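PDB 5NV9: Sodium/sialic acid symporter SiaT from Proteus mirabilis, which couples the uptake of the sialic acid N-acetylneuraminic acid to the inward flow of two sodium ions across the bacterial inner membrane. Local coordinates for residues I153-L158 with W394-D399. Residues are numbered along the deposited sequence; the frame is centred on the assembly and turned at random.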
loop_
_atom_site.group_PDB
_atom_site.type_symbol
_atom_site.label_atom_id
_atom_site.label_comp_id
_atom_site.label_asym_id
_atom_site.label_seq_id
_atom_site.Cartn_x
_atom_site.Cartn_y
_atom_site.Cartn_z
ATOM N N ILE A 153 -20.940 -14.998 8.935
ATOM C CA ILE A 153 -21.201 -15.348 7.544
ATOM C C ILE A 153 -20.074 -16.149 6.958
ATOM O O ILE A 153 -18.957 -16.196 7.489
ATOM C CB ILE A 153 -21.524 -14.105 6.671
ATOM C CG1 ILE A 153 -20.523 -12.965 6.954
ATOM C CG2 ILE A 153 -22.969 -13.663 6.918
ATOM C CD1 ILE A 153 -20.602 -11.813 5.970
ATOM N N ASP A 154 -20.386 -16.823 5.864
ATOM C CA ASP A 154 -19.371 -17.585 5.153
ATOM C C ASP A 154 -18.236 -16.651 4.634
ATOM O O ASP A 154 -18.511 -15.529 4.171
ATOM C CB ASP A 154 -19.988 -18.348 3.975
ATOM C CG ASP A 154 -19.111 -19.507 3.539
ATOM O OD1 ASP A 154 -19.139 -20.524 4.233
ATOM O OD2 ASP A 154 -18.339 -19.393 2.563
ATOM N N PRO A 155 -16.979 -17.138 4.663
ATOM C CA PRO A 155 -15.842 -16.457 4.043
ATOM C C PRO A 155 -16.122 -15.880 2.665
ATOM O O PRO A 155 -15.744 -14.745 2.394
ATOM C CB PRO A 155 -14.795 -17.565 3.924
ATOM C CG PRO A 155 -15.049 -18.430 5.072
ATOM C CD PRO A 155 -16.550 -18.391 5.315
ATOM N N VAL A 156 -16.825 -16.629 1.818
ATOM C CA VAL A 156 -17.092 -16.180 0.448
ATOM C C VAL A 156 -18.038 -15.000 0.327
ATOM O O VAL A 156 -17.840 -14.146 -0.521
ATOM C CB VAL A 156 -17.529 -17.359 -0.426
ATOM C CG1 VAL A 156 -18.029 -16.872 -1.783
ATOM C CG2 VAL A 156 -16.361 -18.348 -0.536
ATOM N N VAL A 157 -19.046 -14.924 1.192
ATOM C CA VAL A 157 -19.914 -13.777 1.244
ATOM C C VAL A 157 -19.116 -12.533 1.690
ATOM O O VAL A 157 -19.246 -11.426 1.144
ATOM C CB VAL A 157 -21.068 -14.028 2.220
ATOM C CG1 VAL A 157 -21.891 -12.757 2.388
ATOM C CG2 VAL A 157 -21.922 -15.203 1.751
ATOM N N LEU A 158 -18.256 -12.750 2.654
ATOM C CA LEU A 158 -17.377 -11.711 3.116
ATOM C C LEU A 158 -16.474 -11.205 1.965
ATOM O O LEU A 158 -16.223 -9.992 1.814
ATOM C CB LEU A 158 -16.581 -12.248 4.290
ATOM C CG LEU A 158 -16.156 -11.425 5.493
ATOM C CD1 LEU A 158 -17.265 -10.550 6.080
ATOM C CD2 LEU A 158 -15.687 -12.388 6.577
ATOM N N TRP A 394 -8.917 -18.867 -2.740
ATOM C CA TRP A 394 -8.033 -20.007 -2.614
ATOM C C TRP A 394 -7.263 -19.923 -1.281
ATOM O O TRP A 394 -7.178 -20.909 -0.532
ATOM C CB TRP A 394 -7.166 -20.092 -3.893
ATOM C CG TRP A 394 -5.953 -21.008 -3.966
ATOM C CD1 TRP A 394 -5.637 -22.057 -3.151
ATOM C CD2 TRP A 394 -4.911 -20.968 -4.982
ATOM N NE1 TRP A 394 -4.460 -22.653 -3.575
ATOM C CE2 TRP A 394 -3.993 -21.999 -4.686
ATOM C CE3 TRP A 394 -4.673 -20.151 -6.109
ATOM C CZ2 TRP A 394 -2.854 -22.233 -5.454
ATOM C CZ3 TRP A 394 -3.533 -20.388 -6.880
ATOM C CH2 TRP A 394 -2.640 -21.427 -6.547
ATOM N N LEU A 395 -6.757 -18.749 -0.953
ATOM C CA LEU A 395 -6.012 -18.559 0.300
ATOM C C LEU A 395 -6.854 -18.861 1.534
ATOM O O LEU A 395 -6.359 -19.401 2.522
ATOM C CB LEU A 395 -5.460 -17.138 0.406
ATOM C CG LEU A 395 -4.246 -16.815 -0.469
ATOM C CD1 LEU A 395 -3.994 -15.303 -0.526
ATOM C CD2 LEU A 395 -3.000 -17.567 0.010
ATOM N N VAL A 396 -8.133 -18.506 1.454
ATOM C CA VAL A 396 -9.069 -18.699 2.535
ATOM C C VAL A 396 -9.397 -20.190 2.706
ATOM O O VAL A 396 -9.110 -20.765 3.766
ATOM C CB VAL A 396 -10.343 -17.828 2.340
ATOM C CG1 VAL A 396 -11.399 -18.184 3.356
ATOM C CG2 VAL A 396 -10.003 -16.358 2.485
ATOM N N LEU A 397 -9.938 -20.819 1.667
ATOM C CA LEU A 397 -10.492 -22.168 1.791
ATOM C C LEU A 397 -9.448 -23.290 1.914
ATOM O O LEU A 397 -9.757 -24.350 2.454
ATOM C CB LEU A 397 -11.471 -22.455 0.631
ATOM C CG LEU A 397 -12.713 -21.555 0.624
ATOM C CD1 LEU A 397 -13.614 -21.829 -0.564
ATOM C CD2 LEU A 397 -13.503 -21.665 1.930
ATOM N N SER A 398 -8.221 -23.065 1.450
ATOM C CA SER A 398 -7.197 -24.104 1.463
ATOM C C SER A 398 -6.496 -24.209 2.816
ATOM O O SER A 398 -6.381 -25.284 3.380
ATOM C CB SER A 398 -6.155 -23.808 0.398
ATOM O OG SER A 398 -5.353 -22.718 0.820
ATOM N N ASP A 399 -5.995 -23.088 3.312
ATOM C CA ASP A 399 -5.289 -23.046 4.594
ATOM C C ASP A 399 -5.050 -21.582 4.957
ATOM O O ASP A 399 -5.953 -20.746 4.785
ATOM C CB ASP A 399 -3.968 -23.851 4.549
ATOM C CG ASP A 399 -3.357 -23.938 3.132
ATOM O OD1 ASP A 399 -3.555 -22.993 2.343
ATOM O OD2 ASP A 399 -2.686 -24.945 2.793
#
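Pro-155 lays the CB-CG side of its ring against the CG1 methyl of Val-396, with CB of Pro-155 3.5 Å from CG1 of Val-396, tighter than usual for two carbons, and CG of the same ring 4.0 Å from that methyl. The valine meets the ring with a single branch: CG1 lies anti to the backbone N (chi1 172°), which carries it across to the proline. Beside this pair a looser one forms at the surface, where the CG2 methyl of Val-156 comes within 4.4 Å of CD1 of Leu-397; CD1, placed anti to CA (chi2 177°), is the branch that reaches the valine. Both pairs join the start of helix 155-203 to the periplasmic end of helix 370-398 in the LeuT fold, away from the sialic acid and sodium sites. Asp-154 is the N-cap of the first: its OD2 accepts from Val-156 N at 3.2 Å, nearly straight at 168°, with the donor on the anti side and tilted out of the carboxylate plane. The capped first turn thus carries one side of the contact. Helix 118-151 adjoins both partners, Pro-155 resting on Arg-148 and Val-396 on Tyr-141 and Val-144. The pair exemplifies helix ends that meet through apolar side chains while a local cap serves the polar backbone; with no hydrogen bond between the segments and only 125 Å² buried, direct contact rests on van der Waals and hydrophobic packing, which imposes no bond direction.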